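PDB 4LRL: HD domain protein from Enterococcus faecalis, which probably hydrolyses deoxyribonucleoside triphosphates as an HD-domain phosphohydrolase whose activity is raised or lowered by nucleotides bound at allosteric sites. Local coordinates for residues 276-281 with 345-350; 73-78 with 139-144; 38-43 with 48-53. One frame throughout, in Å; residues are numbered along the deposited sequence.

Interaction 1: 276-281 with 345-350; sequences EVILDH and KRFLMR. With DGT (2'-deoxyguanosine-5'-triphosphate), chain R.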
loop_
_atom_site.group_PDB
_atom_site.type_symbol
_atom_site.label_atom_id
_atom_site.label_comp_id
_atom_site.label_asym_id
_atom_site.label_seq_id
_atom_site.Cartn_x
_atom_site.Cartn_y
_atom_site.Cartn_z
ATOM N N GLU C 276 28.712 -11.684 2.220
ATOM C CA GLU C 276 29.740 -10.697 1.972
ATOM C C GLU C 276 31.104 -11.192 2.463
ATOM O O GLU C 276 32.119 -10.999 1.785
ATOM C CB GLU C 276 29.360 -9.374 2.632
ATOM C CG GLU C 276 30.190 -8.199 2.171
ATOM C CD GLU C 276 31.526 -8.081 2.905
ATOM O OE1 GLU C 276 32.487 -7.542 2.302
ATOM O OE2 GLU C 276 31.619 -8.515 4.082
ATOM N N VAL C 277 31.126 -11.836 3.629
ATOM C CA VAL C 277 32.349 -12.438 4.145
ATOM C C VAL C 277 32.908 -13.466 3.162
ATOM O O VAL C 277 34.112 -13.493 2.925
ATOM C CB VAL C 277 32.167 -13.050 5.577
ATOM C CG1 VAL C 277 33.357 -13.917 5.949
ATOM C CG2 VAL C 277 31.999 -11.949 6.625
ATOM N N ILE C 278 32.041 -14.290 2.572
ATOM C CA ILE C 278 32.477 -15.280 1.589
ATOM C C ILE C 278 33.031 -14.614 0.327
ATOM O O ILE C 278 34.088 -15.000 -0.172
ATOM C CB ILE C 278 31.355 -16.288 1.263
ATOM C CG1 ILE C 278 31.348 -17.385 2.325
ATOM C CG2 ILE C 278 31.542 -16.919 -0.135
ATOM C CD1 ILE C 278 29.991 -17.899 2.608
ATOM N N LEU C 279 32.326 -13.605 -0.170
ATOM C CA LEU C 279 32.811 -12.820 -1.292
ATOM C C LEU C 279 34.186 -12.190 -0.987
ATOM O O LEU C 279 35.086 -12.217 -1.829
ATOM C CB LEU C 279 31.796 -11.736 -1.651
ATOM C CG LEU C 279 32.143 -10.698 -2.723
ATOM C CD1 LEU C 279 32.310 -11.350 -4.095
ATOM C CD2 LEU C 279 31.048 -9.640 -2.769
ATOM N N ASP C 280 34.334 -11.635 0.215
ATOM C CA ASP C 280 35.569 -10.959 0.609
ATOM C C ASP C 280 36.736 -11.932 0.520
ATOM O O ASP C 280 37.757 -11.645 -0.106
ATOM C CB ASP C 280 35.433 -10.368 2.025
ATOM C CG ASP C 280 36.702 -9.661 2.505
ATOM O OD1 ASP C 280 36.715 -8.419 2.541
ATOM O OD2 ASP C 280 37.694 -10.333 2.856
ATOM N N HIS C 281 36.560 -13.097 1.130
ATOM C CA HIS C 281 37.623 -14.080 1.227
ATOM C C HIS C 281 37.906 -14.749 -0.112
ATOM O O HIS C 281 39.054 -15.094 -0.418
ATOM C CB HIS C 281 37.266 -15.106 2.289
ATOM C CG HIS C 281 37.291 -14.560 3.682
ATOM N ND1 HIS C 281 36.850 -15.280 4.770
ATOM C CD2 HIS C 281 37.713 -13.363 4.163
ATOM C CE1 HIS C 281 37.017 -14.558 5.865
ATOM N NE2 HIS C 281 37.536 -13.390 5.525
ATOM N N LYS C 345 31.899 -21.644 -5.098
ATOM C CA LYS C 345 30.654 -22.410 -5.024
ATOM C C LYS C 345 29.726 -21.830 -3.942
ATOM O O LYS C 345 28.520 -21.663 -4.173
ATOM C CB LYS C 345 30.917 -23.908 -4.798
ATOM C CG LYS C 345 29.675 -24.769 -4.977
ATOM C CD LYS C 345 30.001 -26.236 -5.285
ATOM C CE LYS C 345 28.800 -26.931 -5.969
ATOM N NZ LYS C 345 29.049 -28.355 -6.405
ATOM N N ARG C 346 30.296 -21.492 -2.785
ATOM C CA ARG C 346 29.498 -20.955 -1.673
ATOM C C ARG C 346 28.809 -19.642 -2.013
ATOM O O ARG C 346 27.691 -19.404 -1.558
ATOM C CB ARG C 346 30.318 -20.849 -0.381
ATOM C CG ARG C 346 30.722 -22.222 0.151
ATOM C CD ARG C 346 31.732 -22.164 1.296
ATOM N NE ARG C 346 31.093 -22.539 2.552
ATOM C CZ ARG C 346 31.254 -23.700 3.168
ATOM N NH1 ARG C 346 32.065 -24.624 2.671
ATOM N NH2 ARG C 346 30.619 -23.932 4.304
ATOM N N PHE C 347 29.465 -18.818 -2.831
ATOM C CA PHE C 347 28.884 -17.557 -3.289
ATOM C C PHE C 347 27.860 -17.712 -4.406
ATOM O O PHE C 347 26.831 -17.038 -4.404
ATOM C CB PHE C 347 29.957 -16.557 -3.734
ATOM C CG PHE C 347 29.418 -15.168 -3.946
ATOM C CD1 PHE C 347 29.255 -14.302 -2.870
ATOM C CD2 PHE C 347 29.051 -14.730 -5.222
ATOM C CE1 PHE C 347 28.745 -13.015 -3.063
ATOM C CE2 PHE C 347 28.539 -13.442 -5.429
ATOM C CZ PHE C 347 28.383 -12.587 -4.355
ATOM N N LEU C 348 28.137 -18.579 -5.371
ATOM C CA LEU C 348 27.178 -18.810 -6.449
ATOM C C LEU C 348 25.942 -19.569 -5.980
ATOM O O LEU C 348 24.839 -19.295 -6.446
ATOM C CB LEU C 348 27.837 -19.533 -7.624
ATOM C CG LEU C 348 28.905 -18.736 -8.380
ATOM C CD1 LEU C 348 29.750 -19.691 -9.227
ATOM C CD2 LEU C 348 28.308 -17.592 -9.228
ATOM N N MET C 349 26.140 -20.505 -5.054
ATOM C CA MET C 349 25.082 -21.429 -4.603
ATOM C C MET C 349 24.379 -21.005 -3.290
ATOM O O MET C 349 23.481 -21.710 -2.809
ATOM C CB MET C 349 25.643 -22.864 -4.462
ATOM C CG MET C 349 26.286 -23.473 -5.725
ATOM S SD MET C 349 25.491 -22.944 -7.249
ATOM C CE MET C 349 26.480 -23.761 -8.509
ATOM N N ARG C 350 24.797 -19.860 -2.732
ATOM C CA ARG C 350 24.257 -19.295 -1.484
ATOM C C ARG C 350 24.479 -20.203 -0.275
ATOM O O ARG C 350 23.562 -20.882 0.189
ATOM C CB ARG C 350 22.775 -18.889 -1.627
ATOM C CG ARG C 350 22.241 -18.037 -0.468
ATOM C CD ARG C 350 20.730 -17.862 -0.522
ATOM N NE ARG C 350 20.193 -17.009 0.548
ATOM C CZ ARG C 350 20.042 -17.371 1.827
ATOM N NH1 ARG C 350 19.539 -16.511 2.699
ATOM N NH2 ARG C 350 20.415 -18.574 2.255
HETATM P PG DGT R . 18.231 -21.594 9.047
HETATM O O1G DGT R . 17.107 -20.921 9.816
HETATM O O2G DGT R . 19.100 -22.500 9.909
HETATM O O3G DGT R . 17.802 -22.202 7.721
HETATM O O3B DGT R . 19.269 -20.441 8.593
HETATM P PB DGT R . 18.919 -18.881 8.634
HETATM O O1B DGT R . 19.686 -18.247 9.764
HETATM O O2B DGT R . 17.427 -18.686 8.531
HETATM O O3A DGT R . 19.579 -18.371 7.264
HETATM P PA DGT R . 19.004 -18.627 5.789
HETATM O O1A DGT R . 20.199 -18.897 4.919
HETATM O O2A DGT R . 17.852 -19.576 5.742
HETATM O "O5'" DGT R . 18.470 -17.164 5.366
HETATM C "C5'" DGT R . 17.645 -16.357 6.199
HETATM C "C4'" DGT R . 16.483 -15.782 5.392
HETATM O "O4'" DGT R . 16.870 -15.319 4.087
HETATM C "C3'" DGT R . 15.442 -16.854 5.106
HETATM O "O3'" DGT R . 14.625 -17.149 6.253
HETATM C "C2'" DGT R . 14.695 -16.283 3.907
HETATM C "C1'" DGT R . 15.726 -15.382 3.224
HETATM N N9 DGT R . 16.110 -15.889 1.883
HETATM C C8 DGT R . 16.075 -15.167 0.744
HETATM N N7 DGT R . 16.494 -15.893 -0.329
HETATM C C5 DGT R . 16.811 -17.116 0.132
HETATM C C6 DGT R . 17.307 -18.394 -0.453
HETATM O O6 DGT R . 17.564 -18.531 -1.665
HETATM N N1 DGT R . 17.504 -19.425 0.358
HETATM C C2 DGT R . 17.254 -19.372 1.671
HETATM N N2 DGT R . 17.487 -20.488 2.390
HETATM N N3 DGT R . 16.803 -18.248 2.292
HETATM C C4 DGT R . 16.558 -17.108 1.583
#
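F347 packs against I278 and L279 where helix 338-348 meets helix 270-291. This is a buried, apolar helix-helix contact within the HD-associated region. F347 carries most of the contact. Its CB lies 3.9 Å from I278 CG2, a methyl near the plane of the ring at its edge. CG stands anti to the backbone N (chi1 -168°), and this swings the ring across L279. On that side CD1 of F347 is 3.8 Å from L279 CB. The next atom out, F347 CE1, is closer still, at 3.6 Å from the same CB. At the tip, F347 CZ meets L279 CD1 at 4.1 Å. This methyl sits over one face of the ring and makes a CH-pi contact, 18° off the ring normal. The ring also meets F78 edge-to-face. I278 CG2 touches R346 CB as well, so this methyl bridges two successive residues of the other helix. The far end of R346 runs past the contact and forms salt bridges with D342 and E447.

Just after the helix, R350 takes a positive phi, and its side chain, extended from CG to NE, reaches dGTP. R350 belongs to a dGTP pocket completed by K354 and by residues of the second subunit such as K38 and R68. One face of its guanidinium lies over the guanine, with CZ of R350 3.4 Å from N3 of the nucleotide. Two good bonds point to the alpha-phosphate end. R350 NH1 donates to O5' of dGTP at 2.9 Å, and R350 NH2 donates to O1A of the same nucleotide at 2.7 Å.

Interaction 2: 73-78 with 139-144; sequences LGTSSF and GPYSHT. With DGT (2'-deoxyguanosine-5'-triphosphate), chain R.
G74 and Y141 bring the two backbones within 5.2 Å of each other, CA to CA, with the loop 73-78 passing the turn that leads into helix 142-149. This is loop packing in the HD fold: Y141 follows the metal ligands H134 and D135 in the chain and takes the N-cap position of helix 142-149. It has positive phi (39°). G74 has positive phi too (62°). The loop then winds through helix-like turns, with S76 N bonded to L73 O and F78 N bonded to T75 O.

Between the segments the contact is carried by CD2 and CE2 of the Y141 ring. CG of Y141 is anti to its own carbonyl carbon (chi1 -55°), which brings these two atoms to the glycine. CD2 of Y141 lies 3.9 Å from G74 CA, and CE2 of Y141 lies 3.9 Å from G74 O. The ring approaches obliquely. T75 CG2 adds a looser touch, 4.5 Å from Y141 CD2. T75 OG1 is hydrogen-bonded to S272 O, so the loop is also tied to helix 270-291. Y141 OH is hydrogen-bonded to K71 NZ, and the Y141 side chain also packs on D322 and L325 of helix 322-332.

L73 and H143 bind dATP in another structure of this protein; both segments therefore contribute a residue to that site. At the other end of the loop, F78 O comes 3.0 Å from C8 of the bound dGTP.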
loop_
_atom_site.group_PDB
_atom_site.type_symbol
_atom_site.label_atom_id
_atom_site.label_comp_id
_atom_site.label_asym_id
_atom_site.label_seq_id
_atom_site.Cartn_x
_atom_site.Cartn_y
_atom_site.Cartn_z
ATOM N N LEU C 73 22.394 -3.020 -3.623
ATOM C CA LEU C 73 22.543 -3.497 -2.246
ATOM C C LEU C 73 23.510 -4.660 -2.073
ATOM O O LEU C 73 23.652 -5.226 -0.968
ATOM C CB LEU C 73 21.188 -3.798 -1.622
ATOM C CG LEU C 73 20.428 -2.592 -1.077
ATOM C CD1 LEU C 73 19.149 -3.093 -0.423
ATOM C CD2 LEU C 73 21.282 -1.780 -0.100
ATOM N N GLY C 74 24.195 -4.984 -3.164
ATOM C CA GLY C 74 25.240 -6.000 -3.154
ATOM C C GLY C 74 24.694 -7.357 -2.781
ATOM O O GLY C 74 24.033 -8.016 -3.586
ATOM N N THR C 75 24.946 -7.744 -1.541
ATOM C CA THR C 75 24.648 -9.074 -1.061
ATOM C C THR C 75 23.278 -9.166 -0.423
ATOM O O THR C 75 22.818 -10.262 -0.115
ATOM C CB THR C 75 25.690 -9.533 -0.025
ATOM O OG1 THR C 75 25.815 -8.534 0.991
ATOM C CG2 THR C 75 27.059 -9.778 -0.692
ATOM N N SER C 76 22.624 -8.028 -0.227
ATOM C CA SER C 76 21.296 -8.010 0.375
ATOM C C SER C 76 20.258 -8.873 -0.343
ATOM O O SER C 76 19.339 -9.378 0.293
ATOM C CB SER C 76 20.774 -6.591 0.508
ATOM O OG SER C 76 21.181 -6.048 1.753
ATOM N N SER C 77 20.411 -9.049 -1.649
ATOM C CA SER C 77 19.462 -9.842 -2.419
ATOM C C SER C 77 19.430 -11.308 -1.967
ATOM O O SER C 77 18.482 -12.032 -2.250
ATOM C CB SER C 77 19.759 -9.731 -3.915
ATOM O OG SER C 77 20.942 -10.438 -4.265
ATOM N N PHE C 78 20.461 -11.742 -1.251
ATOM C CA PHE C 78 20.482 -13.116 -0.749
ATOM C C PHE C 78 19.525 -13.318 0.437
ATOM O O PHE C 78 19.023 -14.433 0.671
ATOM C CB PHE C 78 21.904 -13.527 -0.384
ATOM C CG PHE C 78 22.805 -13.710 -1.573
ATOM C CD1 PHE C 78 23.852 -12.831 -1.805
ATOM C CD2 PHE C 78 22.610 -14.774 -2.461
ATOM C CE1 PHE C 78 24.709 -12.990 -2.912
ATOM C CE2 PHE C 78 23.456 -14.948 -3.574
ATOM C CZ PHE C 78 24.514 -14.050 -3.791
ATOM N N GLY C 139 31.953 0.613 -8.129
ATOM C CA GLY C 139 32.125 -0.602 -8.921
ATOM C C GLY C 139 31.306 -1.726 -8.309
ATOM O O GLY C 139 30.523 -1.479 -7.394
ATOM N N PRO C 140 31.490 -2.971 -8.796
ATOM C CA PRO C 140 30.730 -4.107 -8.274
ATOM C C PRO C 140 31.024 -4.339 -6.794
ATOM O O PRO C 140 32.175 -4.177 -6.369
ATOM C CB PRO C 140 31.257 -5.286 -9.100
ATOM C CG PRO C 140 32.636 -4.861 -9.558
ATOM C CD PRO C 140 32.478 -3.390 -9.813
ATOM N N TYR C 141 29.992 -4.701 -6.025
ATOM C CA TYR C 141 30.122 -4.987 -4.589
ATOM C C TYR C 141 31.099 -4.016 -3.951
ATOM O O TYR C 141 32.156 -4.402 -3.431
ATOM C CB TYR C 141 30.554 -6.440 -4.358
ATOM C CG TYR C 141 29.627 -7.430 -5.027
ATOM C CD1 TYR C 141 29.953 -7.981 -6.256
ATOM C CD2 TYR C 141 28.405 -7.783 -4.444
ATOM C CE1 TYR C 141 29.107 -8.878 -6.882
ATOM C CE2 TYR C 141 27.549 -8.683 -5.068
ATOM C CZ TYR C 141 27.913 -9.222 -6.290
ATOM O OH TYR C 141 27.095 -10.105 -6.932
ATOM N N SER C 142 30.716 -2.747 -4.013
ATOM C CA SER C 142 31.612 -1.631 -3.766
ATOM C C SER C 142 32.389 -1.755 -2.460
ATOM O O SER C 142 33.615 -1.620 -2.454
ATOM C CB SER C 142 30.836 -0.314 -3.849
ATOM O OG SER C 142 31.505 0.704 -3.132
ATOM N N HIS C 143 31.687 -2.047 -1.369
ATOM C CA HIS C 143 32.322 -2.123 -0.045
ATOM C C HIS C 143 33.386 -3.241 0.065
ATOM O O HIS C 143 34.471 -3.024 0.615
ATOM C CB HIS C 143 31.261 -2.264 1.062
ATOM C CG HIS C 143 31.822 -2.144 2.445
ATOM N ND1 HIS C 143 32.003 -3.233 3.273
ATOM C CD2 HIS C 143 32.286 -1.069 3.128
ATOM C CE1 HIS C 143 32.531 -2.833 4.416
ATOM N NE2 HIS C 143 32.720 -1.524 4.352
ATOM N N THR C 144 33.060 -4.424 -0.460
ATOM C CA THR C 144 33.972 -5.565 -0.459
ATOM C C THR C 144 35.172 -5.287 -1.361
ATOM O O THR C 144 36.313 -5.563 -1.003
ATOM C CB THR C 144 33.264 -6.840 -0.953
ATOM O OG1 THR C 144 32.049 -7.018 -0.231
ATOM C CG2 THR C 144 34.137 -8.062 -0.754
HETATM P PG DGT R . 18.231 -21.594 9.047
HETATM O O1G DGT R . 17.107 -20.921 9.816
HETATM O O2G DGT R . 19.100 -22.500 9.909
HETATM O O3G DGT R . 17.802 -22.202 7.721
HETATM O O3B DGT R . 19.269 -20.441 8.593
HETATM P PB DGT R . 18.919 -18.881 8.634
HETATM O O1B DGT R . 19.686 -18.247 9.764
HETATM O O2B DGT R . 17.427 -18.686 8.531
HETATM O O3A DGT R . 19.579 -18.371 7.264
HETATM P PA DGT R . 19.004 -18.627 5.789
HETATM O O1A DGT R . 20.199 -18.897 4.919
HETATM O O2A DGT R . 17.852 -19.576 5.742
HETATM O "O5'" DGT R . 18.470 -17.164 5.366
HETATM C "C5'" DGT R . 17.645 -16.357 6.199
HETATM C "C4'" DGT R . 16.483 -15.782 5.392
HETATM O "O4'" DGT R . 16.870 -15.319 4.087
HETATM C "C3'" DGT R . 15.442 -16.854 5.106
HETATM O "O3'" DGT R . 14.625 -17.149 6.253
HETATM C "C2'" DGT R . 14.695 -16.283 3.907
HETATM C "C1'" DGT R . 15.726 -15.382 3.224
HETATM N N9 DGT R . 16.110 -15.889 1.883
HETATM C C8 DGT R . 16.075 -15.167 0.744
HETATM N N7 DGT R . 16.494 -15.893 -0.329
HETATM C C5 DGT R . 16.811 -17.116 0.132
HETATM C C6 DGT R . 17.307 -18.394 -0.453
HETATM O O6 DGT R . 17.564 -18.531 -1.665
HETATM N N1 DGT R . 17.504 -19.425 0.358
HETATM C C2 DGT R . 17.254 -19.372 1.671
HETATM N N2 DGT R . 17.487 -20.488 2.390
HETATM N N3 DGT R . 16.803 -18.248 2.292
HETATM C C4 DGT R . 16.558 -17.108 1.583
#

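Interaction 3: 38-43 with 48-53; sequences KVFRDP and IHVQHQ. With DGT (2'-deoxyguanosine-5'-triphosphate), chain O.
This is an antiparallel strand pairing, K38 to F40 against I48 to V50, near the N-terminal end of the modelled chain. The strand directions differ by 163°. Two hydrogen-bonded pairs hold it. K38 and V50 exchange bonds, K38 N reaching V50 O at 2.9 Å. F40 and I48 do the same, with F40 N to I48 O at 2.8 Å. Between them V39 and H49 form a non-hydrogen-bonded pair, and V39 CA sits 3.2 Å from I48 O in a CA-H...O contact. V39 CG1 lies alongside the H49 ring, 3.7 Å from its CD2.

Strands 33-42 and 46-52 make a beta hairpin, a two-stranded sheet. The side chains of K38, F40, I48 and V50 share one face, and K38 and F40 meet the dGTP there. F40 CB packs on I48 CB, and F40 CE1 is 3.7 Å from V50 CG2. Helix 53-60 covers V50. One face of the F40 ring receives the nucleotide: dGTP C2' lies over it, and F40 CE2 is 3.3 Å from C4 of the base. The K38 stem is extended, then bends at its last torsion (chi4 67°) near the phosphates. K38 NZ bonds to O2G at 2.6 Å and to O1B of the same dGTP at 3.0 Å. V39 O takes a weak bond from the sugar O3'.

Further along, D42 CB touches I48 CD1. The D42 carboxylate pairs elsewhere: its OD1 forms a salt bridge with R214 and a hydrogen bond with H81 of the second subunit.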
loop_
_atom_site.group_PDB
_atom_site.type_symbol
_atom_site.label_atom_id
_atom_site.label_comp_id
_atom_site.label_asym_id
_atom_site.label_seq_id
_atom_site.Cartn_x
_atom_site.Cartn_y
_atom_site.Cartn_z
ATOM N N LYS C 38 10.852 14.339 -21.117
ATOM C CA LYS C 38 11.032 12.892 -21.203
ATOM C C LYS C 38 10.822 12.224 -19.850
ATOM O O LYS C 38 11.575 12.456 -18.904
ATOM C CB LYS C 38 12.416 12.544 -21.750
ATOM C CG LYS C 38 12.540 11.115 -22.247
ATOM C CD LYS C 38 13.913 10.880 -22.813
ATOM C CE LYS C 38 13.885 9.840 -23.898
ATOM N NZ LYS C 38 13.138 10.317 -25.105
ATOM N N VAL C 39 9.790 11.395 -19.773
ATOM C CA VAL C 39 9.443 10.721 -18.528
ATOM C C VAL C 39 9.912 9.267 -18.517
ATOM O O VAL C 39 9.772 8.533 -19.508
ATOM C CB VAL C 39 7.918 10.823 -18.173
ATOM C CG1 VAL C 39 7.515 12.272 -17.906
ATOM C CG2 VAL C 39 7.033 10.197 -19.260
ATOM N N PHE C 40 10.477 8.876 -17.380
ATOM C CA PHE C 40 10.951 7.526 -17.169
ATOM C C PHE C 40 10.084 6.893 -16.087
ATOM O O PHE C 40 9.992 7.404 -14.972
ATOM C CB PHE C 40 12.410 7.530 -16.707
ATOM C CG PHE C 40 13.388 8.093 -17.712
ATOM C CD1 PHE C 40 13.238 9.382 -18.225
ATOM C CD2 PHE C 40 14.492 7.350 -18.108
ATOM C CE1 PHE C 40 14.149 9.902 -19.134
ATOM C CE2 PHE C 40 15.413 7.868 -19.009
ATOM C CZ PHE C 40 15.240 9.143 -19.527
ATOM N N ARG C 41 9.449 5.777 -16.414
ATOM C CA ARG C 41 8.671 5.069 -15.419
ATOM C C ARG C 41 9.595 4.587 -14.299
ATOM O O ARG C 41 10.653 4.011 -14.553
ATOM C CB ARG C 41 7.921 3.910 -16.069
ATOM C CG ARG C 41 6.581 3.617 -15.434
ATOM C CD ARG C 41 5.637 4.816 -15.524
ATOM N NE ARG C 41 4.469 4.620 -14.668
ATOM C CZ ARG C 41 3.242 4.355 -15.108
ATOM N NH1 ARG C 41 2.986 4.297 -16.404
ATOM N NH2 ARG C 41 2.260 4.176 -14.240
ATOM N N ASP C 42 9.198 4.869 -13.063
ATOM C CA ASP C 42 9.941 4.459 -11.892
ATOM C C ASP C 42 8.971 3.962 -10.833
ATOM O O ASP C 42 8.037 4.661 -10.467
ATOM C CB ASP C 42 10.766 5.628 -11.343
ATOM C CG ASP C 42 11.619 5.228 -10.154
ATOM O OD1 ASP C 42 12.488 4.359 -10.312
ATOM O OD2 ASP C 42 11.430 5.780 -9.054
ATOM N N PRO C 43 9.185 2.742 -10.326
ATOM C CA PRO C 43 8.210 2.199 -9.374
ATOM C C PRO C 43 8.134 2.983 -8.057
ATOM O O PRO C 43 7.110 2.934 -7.365
ATOM C CB PRO C 43 8.695 0.764 -9.147
ATOM C CG PRO C 43 10.129 0.766 -9.548
ATOM C CD PRO C 43 10.265 1.788 -10.631
ATOM N N ILE C 48 10.364 9.671 -13.458
ATOM C CA ILE C 48 11.543 10.525 -13.474
ATOM C C ILE C 48 11.320 11.507 -14.627
ATOM O O ILE C 48 10.992 11.089 -15.741
ATOM C CB ILE C 48 12.854 9.718 -13.708
ATOM C CG1 ILE C 48 12.977 8.501 -12.759
ATOM C CG2 ILE C 48 14.099 10.635 -13.662
ATOM C CD1 ILE C 48 12.884 8.787 -11.252
ATOM N N HIS C 49 11.471 12.804 -14.352
ATOM C CA HIS C 49 11.208 13.851 -15.351
ATOM C C HIS C 49 12.499 14.507 -15.821
ATOM O O HIS C 49 13.259 15.042 -15.003
ATOM C CB HIS C 49 10.273 14.929 -14.788
ATOM C CG HIS C 49 8.938 14.413 -14.343
ATOM N ND1 HIS C 49 8.753 13.762 -13.143
ATOM C CD2 HIS C 49 7.720 14.469 -14.930
ATOM C CE1 HIS C 49 7.480 13.433 -13.012
ATOM N NE2 HIS C 49 6.834 13.845 -14.086
ATOM N N VAL C 50 12.730 14.483 -17.134
ATOM C CA VAL C 50 13.935 15.064 -17.730
ATOM C C VAL C 50 13.581 16.141 -18.759
ATOM O O VAL C 50 12.892 15.854 -19.749
ATOM C CB VAL C 50 14.822 13.974 -18.381
ATOM C CG1 VAL C 50 16.031 14.594 -19.106
ATOM C CG2 VAL C 50 15.279 12.955 -17.337
ATOM N N GLN C 51 14.046 17.373 -18.504
ATOM C CA GLN C 51 13.842 18.528 -19.402
ATOM C C GLN C 51 15.119 19.025 -20.074
ATOM O O GLN C 51 15.056 19.609 -21.151
ATOM C CB GLN C 51 13.233 19.723 -18.663
ATOM C CG GLN C 51 11.794 19.562 -18.241
ATOM C CD GLN C 51 11.681 19.216 -16.777
ATOM O OE1 GLN C 51 11.647 20.102 -15.918
ATOM N NE2 GLN C 51 11.633 17.926 -16.479
ATOM N N HIS C 52 16.266 18.833 -19.425
ATOM C CA HIS C 52 17.533 19.348 -19.942
ATOM C C HIS C 52 18.222 18.342 -20.853
ATOM O O HIS C 52 18.302 17.155 -20.530
ATOM C CB HIS C 52 18.479 19.712 -18.796
ATOM C CG HIS C 52 17.968 20.804 -17.908
ATOM N ND1 HIS C 52 17.156 20.563 -16.817
ATOM C CD2 HIS C 52 18.160 22.145 -17.947
ATOM C CE1 HIS C 52 16.870 21.709 -16.224
ATOM N NE2 HIS C 52 17.465 22.684 -16.891
ATOM N N GLN C 53 18.731 18.833 -21.982
ATOM C CA GLN C 53 19.558 18.041 -22.890
ATOM C C GLN C 53 20.800 17.481 -22.181
ATOM O O GLN C 53 21.200 16.346 -22.420
ATOM C CB GLN C 53 19.965 18.890 -24.104
ATOM C CG GLN C 53 20.635 18.121 -25.235
ATOM C CD GLN C 53 19.710 17.090 -25.880
ATOM O OE1 GLN C 53 18.738 17.441 -26.551
ATOM N NE2 GLN C 53 20.022 15.812 -25.686
HETATM P PG DGT O . 13.987 9.514 -28.637
HETATM O O1G DGT O . 14.942 9.699 -29.800
HETATM O O2G DGT O . 14.553 9.896 -27.287
HETATM O O3G DGT O . 12.600 10.057 -28.920
HETATM O O3B DGT O . 13.827 7.911 -28.539
HETATM P PB DGT O . 12.542 7.234 -27.841
HETATM O O1B DGT O . 11.901 8.225 -26.904
HETATM O O2B DGT O . 11.708 6.587 -28.925
HETATM O O3A DGT O . 13.216 6.023 -27.005
HETATM P PA DGT O . 14.289 6.214 -25.819
HETATM O O1A DGT O . 14.513 7.659 -25.500
HETATM O O2A DGT O . 15.485 5.348 -26.120
HETATM O "O5'" DGT O . 13.499 5.554 -24.580
HETATM C "C5'" DGT O . 12.109 5.819 -24.376
HETATM C "C4'" DGT O . 11.630 5.184 -23.076
HETATM O "O4'" DGT O . 12.698 4.490 -22.434
HETATM C "C3'" DGT O . 11.147 6.245 -22.099
HETATM O "O3'" DGT O . 9.851 5.871 -21.600
HETATM C "C2'" DGT O . 12.168 6.268 -20.974
HETATM C "C1'" DGT O . 12.758 4.868 -21.057
HETATM N N9 DGT O . 14.151 4.738 -20.558
HETATM C C8 DGT O . 14.521 3.973 -19.518
HETATM N N7 DGT O . 15.856 4.032 -19.302
HETATM C C5 DGT O . 16.361 4.855 -20.229
HETATM C C6 DGT O . 17.707 5.355 -20.565
HETATM O O6 DGT O . 18.695 4.985 -19.896
HETATM N N1 DGT O . 17.816 6.199 -21.602
HETATM C C2 DGT O . 16.753 6.598 -22.335
HETATM N N2 DGT O . 16.944 7.452 -23.364
HETATM N N3 DGT O . 15.485 6.173 -22.080
HETATM C C4 DGT O . 15.237 5.318 -21.055
#

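Interactions 1 and 2 touch, with centres 11 Å apart. E276 OE1 lies 2.6 Å from T144 OG1, a probable hydrogen bond, and L279 CD2 packs 3.5 Å from Y141 CG. R350 NE lies 2.8 Å from F78 O, a probable bond that may help set the arginine over the guanine. Interaction 3 stands apart, its nearest atoms about 13 Å from interaction 2 and about 23 Å from interaction 1. It holds a different dGTP. Both dGTP sites are shared between subunits: K38 of the second subunit binds the dGTP beside R350, and R350 of the second subunit binds the dGTP beside K38. G74 of interaction 2 and the D42 side chain of interaction 3 each lie about 13 Å from the nickel ion.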